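Local coordinates for protein putative 2,3,4,5-tetrahydropyridine-2-carboxylate N- succinyltransferase (Campylobacter jejuni, PDB 2RIJ) that probably transfers the succinyl group of succinyl-CoA to tetrahydrodipicolinate, the opening step of the succinylase route to lysine, at residues A[17-22]-A[66-71]; A[41-46]-A[136-141]; A[4-9]-A[101-106]; A[60-65]-A[95-100]; A[140-145]-A[209-214]. All coordinates share one frame; numbering follows the deposited sequence.

How the contacts relate
From the N terminus, contact 3 opens first, at helix 6-17, and closes just before helix 107-117. Contacts 1 and 4 are both nested inside that loop and cross each other, since 60-65 precedes 66-71 on the same helix 57-69. Together these three tie the helices 6-17, 57-69, 87-96 and 107-117 into one cluster. Contact 2 starts at strand 43-48, crosses contacts 1 and 3, encloses contact 4 and closes on the start of helix 138-149. Contact 5 begins on that helix, sharing Ser140 and Ile141 with contact 2, and ties it to the loop ahead of the first strands of the left-handed beta-helix.

Contact 1: residues A[17-22]-A[66-71]; sequences EQKSGY and AFMQRG
Lys19 and Met68, present as selenomethionine, reach for each other tip to tip between the loop after helix 6-17 and the end of helix 57-69. The apolar part of the touch is made by Lys19 CD, which rests 3.9 Å from Met68 SE and 4.0 Å from its CE, and by Tyr22. The lysine runs extended beyond CG, which carries CD to the selenium and CE, and NZ beyond them. Met68 bends at its last torsion (chi3 -79°), and its CE comes to the edge of the Tyr22 ring, near the ring plane, 4.3 Å from Tyr22 CD2. One face of that ring is covered toward its rim by Glu17 CA.

The ammonium of Lys19 forms a salt bridge with Glu65, three residues before Met68 on the same helix; on its way there Lys19 NZ lies 3.9 Å from Met68 CB. The lysine thus meets helix 57-69 through both its charge and its CD methylene.

Backbone bonds shape the two pieces. Tyr22 N donates to Lys19 O at 3.1 Å, closing a type II turn with Gly21 at its positive-phi position. A Schellman motif ends the helix, with Gly71 as the C-prime residue (phi 88°) and its N bonded to Met68 O at 2.9 Å.

Around this surface contact, Ile16 of helix 6-17 touches both Tyr22 and Met68, Ile74 covers Met68 from the following loop, and Tyr22 packs on Ala61 and Leu64, so the loop between helix 6-17 and strand 27-35 is packed against helix 57-69.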
# COMPACT_ATOMS: atom_id res chain seq x y z
N GLU A 17 12.93 -47.50 55.52
CA GLU A 17 11.89 -47.18 54.56
C GLU A 17 10.55 -47.74 55.03
O GLU A 17 9.52 -47.31 54.56
CB GLU A 17 12.25 -47.66 53.14
CG GLU A 17 13.37 -46.87 52.47
CD GLU A 17 13.73 -47.34 51.04
OE1 GLU A 17 13.32 -48.47 50.69
OE2 GLU A 17 14.40 -46.57 50.29
N GLN A 18 10.58 -48.68 55.98
CA GLN A 18 9.36 -49.22 56.58
C GLN A 18 8.93 -48.41 57.81
O GLN A 18 7.93 -48.73 58.46
CB GLN A 18 9.53 -50.72 56.91
CG GLN A 18 10.25 -51.02 58.22
CD GLN A 18 10.58 -52.50 58.45
OE1 GLN A 18 10.97 -52.87 59.56
NE2 GLN A 18 10.42 -53.33 57.43
N LYS A 19 9.66 -47.35 58.13
CA LYS A 19 9.22 -46.47 59.20
C LYS A 19 7.93 -45.80 58.77
O LYS A 19 7.63 -45.66 57.57
CB LYS A 19 10.27 -45.40 59.54
CG LYS A 19 11.44 -45.93 60.38
CD LYS A 19 12.49 -44.83 60.62
CE LYS A 19 13.45 -45.20 61.73
NZ LYS A 19 14.01 -44.02 62.47
N SER A 20 7.17 -45.37 59.77
CA SER A 20 5.79 -44.95 59.56
C SER A 20 5.76 -43.64 58.80
O SER A 20 6.39 -42.65 59.20
CB SER A 20 5.07 -44.79 60.92
OG SER A 20 3.68 -44.50 60.75
N GLY A 21 5.03 -43.65 57.69
CA GLY A 21 4.89 -42.48 56.85
C GLY A 21 6.12 -42.15 56.00
O GLY A 21 6.10 -41.15 55.28
N TYR A 22 7.16 -42.97 56.07
CA TYR A 22 8.35 -42.75 55.23
C TYR A 22 7.94 -42.56 53.77
O TYR A 22 7.07 -43.27 53.27
CB TYR A 22 9.36 -43.88 55.37
CG TYR A 22 10.64 -43.57 54.66
CD1 TYR A 22 10.80 -43.85 53.30
CD2 TYR A 22 11.69 -42.95 55.32
CE1 TYR A 22 11.99 -43.51 52.61
CE2 TYR A 22 12.87 -42.62 54.65
CZ TYR A 22 13.01 -42.92 53.30
OH TYR A 22 14.19 -42.59 52.68
N ALA A 66 19.87 -40.37 59.73
CA ALA A 66 20.82 -39.69 60.59
C ALA A 66 20.10 -38.65 61.47
O ALA A 66 20.41 -38.50 62.64
CB ALA A 66 21.92 -39.04 59.76
N PHE A 67 19.14 -37.97 60.89
CA PHE A 67 18.37 -36.95 61.55
C PHE A 67 17.37 -37.59 62.49
O PHE A 67 17.27 -37.19 63.65
CB PHE A 67 17.63 -36.08 60.53
CG PHE A 67 18.54 -35.22 59.70
CD1 PHE A 67 19.35 -34.28 60.28
CD2 PHE A 67 18.55 -35.33 58.33
CE1 PHE A 67 20.19 -33.49 59.51
CE2 PHE A 67 19.39 -34.51 57.53
CZ PHE A 67 20.21 -33.62 58.14
N MSE A 68 16.66 -38.60 62.01
CA MSE A 68 15.66 -39.27 62.84
C MSE A 68 16.29 -39.91 64.06
O MSE A 68 15.70 -39.86 65.15
CB MSE A 68 14.89 -40.29 62.05
CG MSE A 68 13.96 -39.64 61.04
SE MSE A 68 12.80 -40.93 60.13
CE MSE A 68 14.03 -41.70 58.76
N GLN A 69 17.49 -40.47 63.86
CA GLN A 69 18.27 -41.13 64.90
C GLN A 69 18.53 -40.19 66.07
O GLN A 69 18.52 -40.63 67.22
CB GLN A 69 19.59 -41.76 64.37
CG GLN A 69 19.57 -43.29 64.33
N ARG A 70 18.74 -38.91 65.82
CA ARG A 70 18.88 -37.94 66.91
C ARG A 70 17.62 -37.15 67.25
O ARG A 70 17.72 -36.07 67.83
CB ARG A 70 20.03 -36.97 66.65
CG ARG A 70 19.94 -36.08 65.43
CD ARG A 70 21.23 -35.25 65.38
NE ARG A 70 21.39 -34.44 64.19
CZ ARG A 70 20.80 -33.28 63.98
NH1 ARG A 70 20.03 -32.73 64.91
NH2 ARG A 70 21.03 -32.62 62.86
N GLY A 71 16.46 -37.67 66.92
CA GLY A 71 15.20 -37.05 67.34
C GLY A 71 14.60 -35.96 66.44
O GLY A 71 13.60 -35.36 66.82

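Contact 2: residues A[41-46]-A[136-141]; sequences NKILQA and LSVESI
Ile43 and Val138 pack where the edge of the N-terminal domain's antiparallel sheet, strand 43-48, meets the capped first turn of helix 138-149. Along Ile43, CB comes first, 4.1 Å from Val138 CB. The CG2 branch, opposite the backbone N about the CA-CB bond, lies 3.9 Å from Val138 CG1, the two side chains crossing at a slant. The other branch, CG1, lies over a face of the Glu139 carboxylate, 3.6 Å from Glu139 OE2, and CD1 at the tip is 4.3 Å from the same oxygen. Glu139 reaches there by bending at chi2 (92°), which turns its carboxylate back across the isoleucine at about a right angle. The same isoleucine also leans on Leu33 and Arg35 of the neighbouring strand.

The backbone joins in, for Val138 CG1 and CG2 both lie 3.6 Å from Ile43 O, so the valine straddles that carbonyl oxygen. Just beyond, Leu44 and Gln45 both face Asp34 in a classic beta bulge.

On the helix side, Ser137 and Ser140 form a capping box: Ser137 OG takes the N-H of Ser140, and Ser140 OG takes that of Ser137 more weakly. Both hydroxyls also bond to the carboxylate of Glu80. The stronger capping bond, Ser140 N to Ser137 OG, is 3.0 Å long, with an N-H...O angle of 157°.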
# COMPACT_ATOMS: atom_id res chain seq x y z
N ASN A 41 20.90 -15.87 59.95
CA ASN A 41 19.87 -16.85 59.61
C ASN A 41 19.30 -16.71 58.20
O ASN A 41 18.48 -17.51 57.77
CB ASN A 41 18.73 -16.75 60.61
CG ASN A 41 19.20 -17.00 62.02
OD1 ASN A 41 19.82 -18.03 62.31
ND2 ASN A 41 18.93 -16.05 62.91
N LYS A 42 19.71 -15.66 57.50
CA LYS A 42 19.26 -15.42 56.13
C LYS A 42 20.15 -16.25 55.23
O LYS A 42 21.36 -16.10 55.28
CB LYS A 42 19.39 -13.93 55.83
CG LYS A 42 18.50 -13.42 54.74
CD LYS A 42 18.66 -11.90 54.60
CE LYS A 42 17.83 -11.15 55.66
NZ LYS A 42 16.35 -11.22 55.38
N ILE A 43 19.57 -17.16 54.45
CA ILE A 43 20.31 -17.95 53.47
C ILE A 43 20.29 -17.15 52.16
O ILE A 43 19.22 -16.92 51.57
CB ILE A 43 19.70 -19.36 53.26
CG1 ILE A 43 19.52 -20.11 54.61
CG2 ILE A 43 20.52 -20.16 52.25
CD1 ILE A 43 20.69 -20.07 55.53
N LEU A 44 21.47 -16.68 51.76
CA LEU A 44 21.66 -15.92 50.54
C LEU A 44 21.95 -16.74 49.29
O LEU A 44 21.73 -16.23 48.19
CB LEU A 44 22.78 -14.91 50.72
CG LEU A 44 22.73 -14.08 52.00
CD1 LEU A 44 23.86 -13.09 51.90
CD2 LEU A 44 21.39 -13.39 52.12
N GLN A 45 22.43 -17.97 49.45
CA GLN A 45 22.74 -18.86 48.35
C GLN A 45 22.98 -20.27 48.88
O GLN A 45 23.45 -20.45 50.02
CB GLN A 45 24.00 -18.39 47.60
CG GLN A 45 24.25 -19.17 46.32
CD GLN A 45 25.39 -18.63 45.48
OE1 GLN A 45 25.25 -18.48 44.25
NE2 GLN A 45 26.53 -18.35 46.12
N ALA A 46 22.73 -21.25 48.03
CA ALA A 46 23.03 -22.64 48.30
C ALA A 46 23.77 -23.23 47.10
O ALA A 46 23.44 -22.92 45.93
CB ALA A 46 21.73 -23.39 48.55
N LEU A 136 9.31 -23.85 49.65
CA LEU A 136 9.08 -23.18 50.91
C LEU A 136 10.33 -22.58 51.51
O LEU A 136 10.28 -21.98 52.57
CB LEU A 136 8.48 -24.19 51.87
CG LEU A 136 7.19 -24.82 51.36
CD1 LEU A 136 6.81 -25.92 52.30
CD2 LEU A 136 6.11 -23.76 51.25
N SER A 137 11.46 -22.75 50.84
CA SER A 137 12.73 -22.32 51.39
C SER A 137 13.66 -21.88 50.29
O SER A 137 13.51 -22.30 49.15
CB SER A 137 13.39 -23.43 52.21
OG SER A 137 13.70 -24.60 51.47
N VAL A 138 14.64 -21.05 50.66
CA VAL A 138 15.74 -20.72 49.77
C VAL A 138 16.44 -22.00 49.31
O VAL A 138 16.74 -22.17 48.13
CB VAL A 138 16.75 -19.78 50.43
CG1 VAL A 138 17.92 -19.52 49.48
CG2 VAL A 138 16.06 -18.44 50.84
N GLU A 139 16.67 -22.91 50.23
CA GLU A 139 17.35 -24.16 49.92
C GLU A 139 16.61 -24.97 48.84
O GLU A 139 17.24 -25.54 47.94
CB GLU A 139 17.51 -25.00 51.21
CG GLU A 139 18.44 -24.39 52.28
CD GLU A 139 17.75 -23.52 53.34
OE1 GLU A 139 16.70 -22.85 53.07
OE2 GLU A 139 18.29 -23.47 54.47
N SER A 140 15.29 -25.11 48.97
CA SER A 140 14.52 -25.87 48.00
C SER A 140 14.41 -25.13 46.65
O SER A 140 14.43 -25.77 45.62
CB SER A 140 13.16 -26.30 48.51
OG SER A 140 12.31 -25.21 48.67
N ILE A 141 14.36 -23.80 46.67
CA ILE A 141 14.42 -23.04 45.42
C ILE A 141 15.72 -23.39 44.68
O ILE A 141 15.72 -23.65 43.47
CB ILE A 141 14.40 -21.48 45.63
CG1 ILE A 141 13.08 -21.04 46.23
CG2 ILE A 141 14.63 -20.77 44.27
CD1 ILE A 141 13.10 -19.63 46.82

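Contact 3: residues A[4-9]-A[101-106]; sequences NTKEDF and LEEDGH
A salt bridge at the protein surface, Lys6 to Glu103, links the capped start of helix 6-17 to the loop that leads into helix 107-117. Both side chains are extended beyond CG and come from opposite directions, meeting at their charged ends. Lys6 NZ donates to the syn lone pair of Glu103 OE2 over 2.6 Å, and so also lies 3.2 Å from Glu103 OE1. Lys6 additionally rests on Pro99 and Phe100.

The carboxylate is held by a second donor. His106, at the N-cap position of the next helix, gives its NE2-H to the anti lone pair of Glu103 OE1 at 2.7 Å, nearly in the imidazole plane. Hydrogen-bonded at both oxygens, the carboxylate is restrained in its rotation, and its negative charge is probably favoured. The other ring nitrogen, ND1, binds a citrate that probably came from the crystallisation liquor.

Thr5 and Asp8 form a capping box that begins the lysine's helix: Thr5 OG1 accepts from Asp8 N, while Asp8 OD2 accepts twice. Asn4 N meets the anti lone pair of Asp8 OD2 at 3.0 Å, and Thr5 N reaches Asp8 OD2 at 3.1 Å from 48° above the carboxylate plane.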
# COMPACT_ATOMS: atom_id res chain seq x y z
N ASN A 4 28.33 -54.22 58.35
CA ASN A 4 29.60 -54.79 57.93
C ASN A 4 29.58 -55.30 56.49
O ASN A 4 30.58 -55.24 55.80
CB ASN A 4 30.02 -55.88 58.93
CG ASN A 4 30.26 -55.29 60.34
OD1 ASN A 4 31.06 -54.38 60.50
ND2 ASN A 4 29.50 -55.77 61.33
N THR A 5 28.41 -55.70 56.01
CA THR A 5 28.29 -56.13 54.62
C THR A 5 27.28 -55.29 53.84
O THR A 5 26.44 -54.62 54.42
CB THR A 5 27.83 -57.59 54.60
OG1 THR A 5 26.50 -57.66 55.11
CG2 THR A 5 28.75 -58.47 55.48
N LYS A 6 27.33 -55.38 52.52
CA LYS A 6 26.34 -54.67 51.70
C LYS A 6 24.93 -55.23 51.91
O LYS A 6 23.93 -54.54 51.71
CB LYS A 6 26.74 -54.67 50.23
CG LYS A 6 28.05 -53.99 50.00
CD LYS A 6 28.40 -53.89 48.56
CE LYS A 6 29.72 -53.20 48.37
NZ LYS A 6 30.30 -53.43 47.02
N GLU A 7 24.85 -56.50 52.29
CA GLU A 7 23.60 -57.08 52.72
C GLU A 7 23.02 -56.44 54.00
O GLU A 7 21.79 -56.28 54.14
CB GLU A 7 23.81 -58.57 52.95
CG GLU A 7 22.65 -59.23 53.66
CD GLU A 7 22.93 -60.69 53.97
OE1 GLU A 7 23.66 -60.99 54.95
OE2 GLU A 7 22.42 -61.53 53.21
N ASP A 8 23.90 -56.15 54.96
CA ASP A 8 23.49 -55.46 56.20
C ASP A 8 22.95 -54.09 55.80
O ASP A 8 21.94 -53.64 56.32
CB ASP A 8 24.68 -55.22 57.12
CG ASP A 8 25.20 -56.49 57.78
OD1 ASP A 8 24.42 -57.47 57.91
OD2 ASP A 8 26.39 -56.46 58.21
N PHE A 9 23.66 -53.45 54.88
CA PHE A 9 23.31 -52.12 54.38
C PHE A 9 21.90 -52.10 53.77
O PHE A 9 21.08 -51.25 54.12
CB PHE A 9 24.32 -51.67 53.34
CG PHE A 9 24.02 -50.33 52.74
CD1 PHE A 9 24.37 -49.18 53.41
CD2 PHE A 9 23.38 -50.22 51.52
CE1 PHE A 9 24.12 -47.93 52.86
CE2 PHE A 9 23.13 -48.99 50.96
CZ PHE A 9 23.50 -47.83 51.64
N LEU A 101 33.35 -48.09 51.77
CA LEU A 101 34.31 -46.99 51.95
C LEU A 101 35.64 -47.18 51.20
O LEU A 101 36.30 -46.20 50.87
CB LEU A 101 34.55 -46.73 53.44
CG LEU A 101 33.34 -46.26 54.25
CD1 LEU A 101 33.70 -46.08 55.74
CD2 LEU A 101 32.76 -44.96 53.69
N GLU A 102 36.01 -48.42 50.89
CA GLU A 102 37.28 -48.67 50.20
C GLU A 102 37.07 -48.82 48.70
O GLU A 102 37.99 -49.20 47.98
CB GLU A 102 37.98 -49.91 50.80
CG GLU A 102 38.30 -49.78 52.30
N GLU A 103 35.87 -48.53 48.22
CA GLU A 103 35.54 -48.62 46.81
C GLU A 103 35.44 -47.26 46.17
O GLU A 103 35.16 -46.25 46.83
CB GLU A 103 34.20 -49.30 46.64
CG GLU A 103 34.18 -50.72 47.12
CD GLU A 103 32.86 -51.39 46.83
OE1 GLU A 103 31.88 -50.69 46.48
OE2 GLU A 103 32.79 -52.63 46.97
N ASP A 104 35.64 -47.24 44.86
CA ASP A 104 35.59 -45.98 44.10
C ASP A 104 34.25 -45.79 43.44
O ASP A 104 33.50 -46.74 43.20
CB ASP A 104 36.68 -45.94 43.02
CG ASP A 104 38.09 -45.97 43.59
OD1 ASP A 104 38.34 -45.40 44.69
OD2 ASP A 104 38.97 -46.58 42.94
N GLY A 105 33.94 -44.53 43.17
CA GLY A 105 32.78 -44.18 42.36
C GLY A 105 31.42 -44.07 43.02
O GLY A 105 30.38 -44.09 42.33
N HIS A 106 31.40 -43.98 44.35
CA HIS A 106 30.16 -43.81 45.07
C HIS A 106 30.11 -42.33 45.43
O HIS A 106 30.70 -41.88 46.40
CB HIS A 106 30.13 -44.65 46.33
CG HIS A 106 30.29 -46.11 46.08
ND1 HIS A 106 29.29 -46.89 45.56
CD2 HIS A 106 31.33 -46.94 46.32
CE1 HIS A 106 29.70 -48.13 45.47
NE2 HIS A 106 30.94 -48.19 45.92

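Contact 4: residues A[60-65]-A[95-100]; sequences AAIMLE and SCFKPF
Helix 57-69 passes the last turn of helix 87-96 with the CA atoms of Ile62 and Cys96 7.1 Å apart, and Phe97 is the first residue to leave helical geometry. Ile62 forks over Cys96. Its CG2 and CD1 each lie 3.8 Å from Cys96 CB, so the two methyls meet the cysteine's methylene side by side; SG, 4.1 Å from both Ile62 CD1 and Ile62 CG2, completes the touch. The bend at the outer torsion of Ile62 (chi2 -51°) brings CD1 round to share this target with CG2.

Phe97 makes the lighter second contact. Its ring leans in obliquely, with CE2 4.2 Å from Ile62 CG2, so the same methyl serves both neighbours. No hydrogen bond crosses between the segments, and the contact is purely apolar and buried.

Beyond the helix end the chain keeps turning: Lys98 N bonds to Ser95 O at 3.1 Å and Phe100 N to Phe97 O at 2.8 Å. That second carbonyl also lies at the edge of the Phe100 ring, in its plane.

Leu12 of helix 6-17 touches both Ile62 and Cys96, and Ile13 also reaches Ile62. From helix 107-117, Ile109 and Leu112 pack on Phe97. Four helices thus share one apolar centre, the core of a small helical cluster in the N-terminal domain.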
# COMPACT_ATOMS: atom_id res chain seq x y z
N ALA A 60 19.60 -41.47 50.34
CA ALA A 60 18.65 -40.53 50.93
C ALA A 60 18.12 -41.09 52.27
O ALA A 60 18.02 -40.37 53.25
CB ALA A 60 17.50 -40.27 49.96
N ALA A 61 17.86 -42.39 52.31
CA ALA A 61 17.33 -43.07 53.51
C ALA A 61 18.34 -42.95 54.66
O ALA A 61 17.94 -42.65 55.79
CB ALA A 61 17.04 -44.53 53.22
N ILE A 62 19.63 -43.15 54.36
CA ILE A 62 20.70 -43.07 55.36
C ILE A 62 20.74 -41.66 55.92
O ILE A 62 20.85 -41.50 57.11
CB ILE A 62 22.10 -43.48 54.81
CG1 ILE A 62 22.15 -44.96 54.39
CG2 ILE A 62 23.20 -43.17 55.82
CD1 ILE A 62 21.64 -45.97 55.47
N MSE A 63 20.61 -40.64 55.08
CA MSE A 63 20.67 -39.23 55.51
C MSE A 63 19.48 -38.85 56.38
O MSE A 63 19.62 -38.22 57.41
CB MSE A 63 20.66 -38.28 54.31
CG MSE A 63 21.88 -38.32 53.45
SE MSE A 63 23.57 -38.19 54.41
CE MSE A 63 23.18 -36.78 55.71
N LEU A 64 18.29 -39.23 55.93
CA LEU A 64 17.07 -38.98 56.69
C LEU A 64 17.14 -39.69 58.04
O LEU A 64 16.74 -39.13 59.08
CB LEU A 64 15.85 -39.45 55.90
CG LEU A 64 15.56 -38.57 54.67
CD1 LEU A 64 14.51 -39.23 53.80
CD2 LEU A 64 15.17 -37.14 55.11
N GLU A 65 17.64 -40.93 58.03
CA GLU A 65 17.81 -41.67 59.29
C GLU A 65 18.84 -41.02 60.25
O GLU A 65 18.68 -41.11 61.45
CB GLU A 65 18.16 -43.11 58.99
CG GLU A 65 18.37 -43.99 60.21
CD GLU A 65 17.11 -44.22 61.04
OE1 GLU A 65 15.98 -43.89 60.60
OE2 GLU A 65 17.26 -44.78 62.15
N SER A 95 29.33 -44.31 58.75
CA SER A 95 29.36 -45.62 59.39
C SER A 95 28.37 -46.60 58.73
O SER A 95 28.69 -47.77 58.55
CB SER A 95 29.18 -45.50 60.91
OG SER A 95 27.85 -45.26 61.27
N CYS A 96 27.17 -46.13 58.35
CA CYS A 96 26.21 -46.96 57.60
C CYS A 96 26.79 -47.36 56.25
O CYS A 96 26.50 -48.44 55.75
CB CYS A 96 24.91 -46.21 57.34
SG CYS A 96 24.02 -45.79 58.81
N PHE A 97 27.63 -46.50 55.69
CA PHE A 97 28.26 -46.79 54.40
C PHE A 97 29.57 -47.59 54.50
O PHE A 97 30.26 -47.76 53.50
CB PHE A 97 28.58 -45.49 53.68
CG PHE A 97 27.37 -44.80 53.09
CD1 PHE A 97 26.57 -45.44 52.13
CD2 PHE A 97 27.11 -43.46 53.38
CE1 PHE A 97 25.51 -44.77 51.53
CE2 PHE A 97 26.03 -42.79 52.78
CZ PHE A 97 25.23 -43.45 51.86
N LYS A 98 29.91 -48.05 55.69
CA LYS A 98 31.14 -48.80 55.92
C LYS A 98 31.48 -49.83 54.82
O LYS A 98 32.60 -49.80 54.32
CB LYS A 98 31.12 -49.43 57.30
CG LYS A 98 32.38 -50.21 57.69
CD LYS A 98 32.24 -50.66 59.14
CE LYS A 98 33.18 -51.81 59.53
NZ LYS A 98 32.76 -53.16 59.01
N PRO A 99 30.52 -50.69 54.40
CA PRO A 99 30.86 -51.68 53.36
C PRO A 99 31.40 -51.11 52.03
O PRO A 99 31.98 -51.85 51.24
CB PRO A 99 29.55 -52.41 53.14
CG PRO A 99 28.75 -52.17 54.34
CD PRO A 99 29.11 -50.82 54.81
N PHE A 100 31.21 -49.81 51.78
CA PHE A 100 31.58 -49.19 50.50
C PHE A 100 32.81 -48.31 50.58
O PHE A 100 33.24 -47.79 49.56
CB PHE A 100 30.45 -48.26 50.03
CG PHE A 100 29.13 -48.94 49.82
CD1 PHE A 100 28.83 -49.55 48.61
CD2 PHE A 100 28.17 -48.95 50.83
CE1 PHE A 100 27.60 -50.16 48.43
CE2 PHE A 100 26.95 -49.56 50.66
CZ PHE A 100 26.66 -50.16 49.48

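Contact 5: residues A[140-145]-A[209-214]; sequences SIYLKL and LAHIIP
Tyr142 and His211 meet with their side chains at about a right angle, and their ring planes are inclined at 51°, an oblique pair with ring centroids 6.0 Å apart. The touch is narrow: His211 NE2 comes to the edge of the tyrosine ring, near its plane, 4.2 Å from Tyr142 CE2. The first torsion of Tyr142 (chi1 -91°) is some 30° from a staggered position, consistent with a ring turned by its packing.

The imidazole is fixed by polar bonds outside the pair. ND1 is bonded to the hydroxyl of Tyr146, one turn on along helix 138-149, whose ring also stands nearly perpendicular to the imidazole. NE2 is probably hydrogen-bonded to Gln45 OE1 of strand 43-48. With both nitrogens engaged, the ring's rotation is settled, which sets how NE2 is presented to Tyr142.

The helix under Tyr142 is regular, with Lys144 N bonded to Ser140 O at 3.0 Å and Leu145 N to Ile141 O at 2.9 Å.

The 209-214 loop is also an interface: Lys191 of a second subunit bonds to His211 O, and Arg184 of that subunit to Pro214 O. Within the chain, Tyr142 lies against Gln45 and Ala46 of strand 43-48 and Pro206 of the loop, and Leu143 on Val127 of strand 124-129, so helix 138-149 is wedged between the sheet and the loop that leads to strand 219-220.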
# COMPACT_ATOMS: atom_id res chain seq x y z
N SER A 140 15.29 -25.11 48.97
CA SER A 140 14.52 -25.87 48.00
C SER A 140 14.41 -25.13 46.65
O SER A 140 14.43 -25.77 45.62
CB SER A 140 13.16 -26.30 48.51
OG SER A 140 12.31 -25.21 48.67
N ILE A 141 14.36 -23.80 46.67
CA ILE A 141 14.42 -23.04 45.42
C ILE A 141 15.72 -23.39 44.68
O ILE A 141 15.72 -23.65 43.47
CB ILE A 141 14.40 -21.48 45.63
CG1 ILE A 141 13.08 -21.04 46.23
CG2 ILE A 141 14.63 -20.77 44.27
CD1 ILE A 141 13.10 -19.63 46.82
N TYR A 142 16.82 -23.40 45.41
CA TYR A 142 18.13 -23.70 44.78
C TYR A 142 18.20 -25.14 44.26
O TYR A 142 18.71 -25.38 43.14
CB TYR A 142 19.27 -23.36 45.73
CG TYR A 142 19.78 -21.95 45.57
CD1 TYR A 142 19.18 -20.90 46.23
CD2 TYR A 142 20.82 -21.66 44.68
CE1 TYR A 142 19.63 -19.61 46.06
CE2 TYR A 142 21.27 -20.37 44.52
CZ TYR A 142 20.68 -19.36 45.22
OH TYR A 142 21.11 -18.06 45.07
N LEU A 143 17.63 -26.10 45.00
CA LEU A 143 17.57 -27.47 44.49
C LEU A 143 16.77 -27.55 43.15
O LEU A 143 17.18 -28.25 42.20
CB LEU A 143 16.99 -28.42 45.52
CG LEU A 143 16.90 -29.89 45.14
CD1 LEU A 143 18.21 -30.46 44.63
CD2 LEU A 143 16.38 -30.65 46.34
N LYS A 144 15.62 -26.88 43.11
CA LYS A 144 14.80 -26.78 41.90
C LYS A 144 15.59 -26.14 40.73
O LYS A 144 15.61 -26.66 39.63
CB LYS A 144 13.52 -26.01 42.21
CG LYS A 144 12.52 -26.82 43.11
CD LYS A 144 11.41 -25.97 43.69
CE LYS A 144 10.34 -26.81 44.40
NZ LYS A 144 9.49 -27.56 43.47
N LEU A 145 16.29 -25.05 40.99
CA LEU A 145 17.07 -24.40 39.92
C LEU A 145 18.13 -25.34 39.39
O LEU A 145 18.34 -25.39 38.19
CB LEU A 145 17.66 -23.09 40.40
CG LEU A 145 16.64 -21.95 40.69
CD1 LEU A 145 17.34 -20.72 41.30
CD2 LEU A 145 15.77 -21.57 39.45
N LEU A 209 26.93 -20.00 35.57
CA LEU A 209 28.30 -20.45 35.66
C LEU A 209 28.86 -20.41 37.09
O LEU A 209 29.92 -20.94 37.34
CB LEU A 209 29.19 -19.70 34.63
CG LEU A 209 28.99 -20.13 33.17
CD1 LEU A 209 29.80 -19.13 32.27
CD2 LEU A 209 29.40 -21.60 32.91
N ALA A 210 28.13 -19.82 38.04
CA ALA A 210 28.54 -19.90 39.42
C ALA A 210 28.25 -21.33 39.94
O ALA A 210 28.74 -21.71 41.03
CB ALA A 210 27.84 -18.81 40.31
N HIS A 211 27.48 -22.10 39.19
CA HIS A 211 26.96 -23.41 39.68
C HIS A 211 27.13 -24.62 38.76
O HIS A 211 27.19 -25.74 39.26
CB HIS A 211 25.47 -23.27 40.03
CG HIS A 211 25.22 -22.33 41.16
ND1 HIS A 211 25.27 -22.71 42.48
CD2 HIS A 211 24.97 -21.00 41.15
CE1 HIS A 211 25.07 -21.65 43.24
NE2 HIS A 211 24.91 -20.59 42.47
N ILE A 212 27.13 -24.42 37.44
CA ILE A 212 27.02 -25.50 36.47
C ILE A 212 28.23 -25.47 35.57
O ILE A 212 28.68 -24.41 35.16
CB ILE A 212 25.73 -25.32 35.62
CG1 ILE A 212 24.51 -25.13 36.57
CG2 ILE A 212 25.53 -26.47 34.55
CD1 ILE A 212 24.05 -26.35 37.33
N ILE A 213 28.73 -26.65 35.24
CA ILE A 213 29.84 -26.83 34.35
C ILE A 213 29.27 -27.28 33.02
O ILE A 213 28.71 -28.39 32.94
CB ILE A 213 30.84 -27.87 34.88
CG1 ILE A 213 31.37 -27.46 36.26
CG2 ILE A 213 32.04 -28.09 33.87
CD1 ILE A 213 32.11 -28.58 37.06
N PRO A 214 29.40 -26.46 31.97
CA PRO A 214 28.88 -26.87 30.66
C PRO A 214 29.55 -28.14 30.14
O PRO A 214 30.65 -28.48 30.58
CB PRO A 214 29.28 -25.71 29.76
CG PRO A 214 29.35 -24.54 30.63
CD PRO A 214 29.97 -25.08 31.89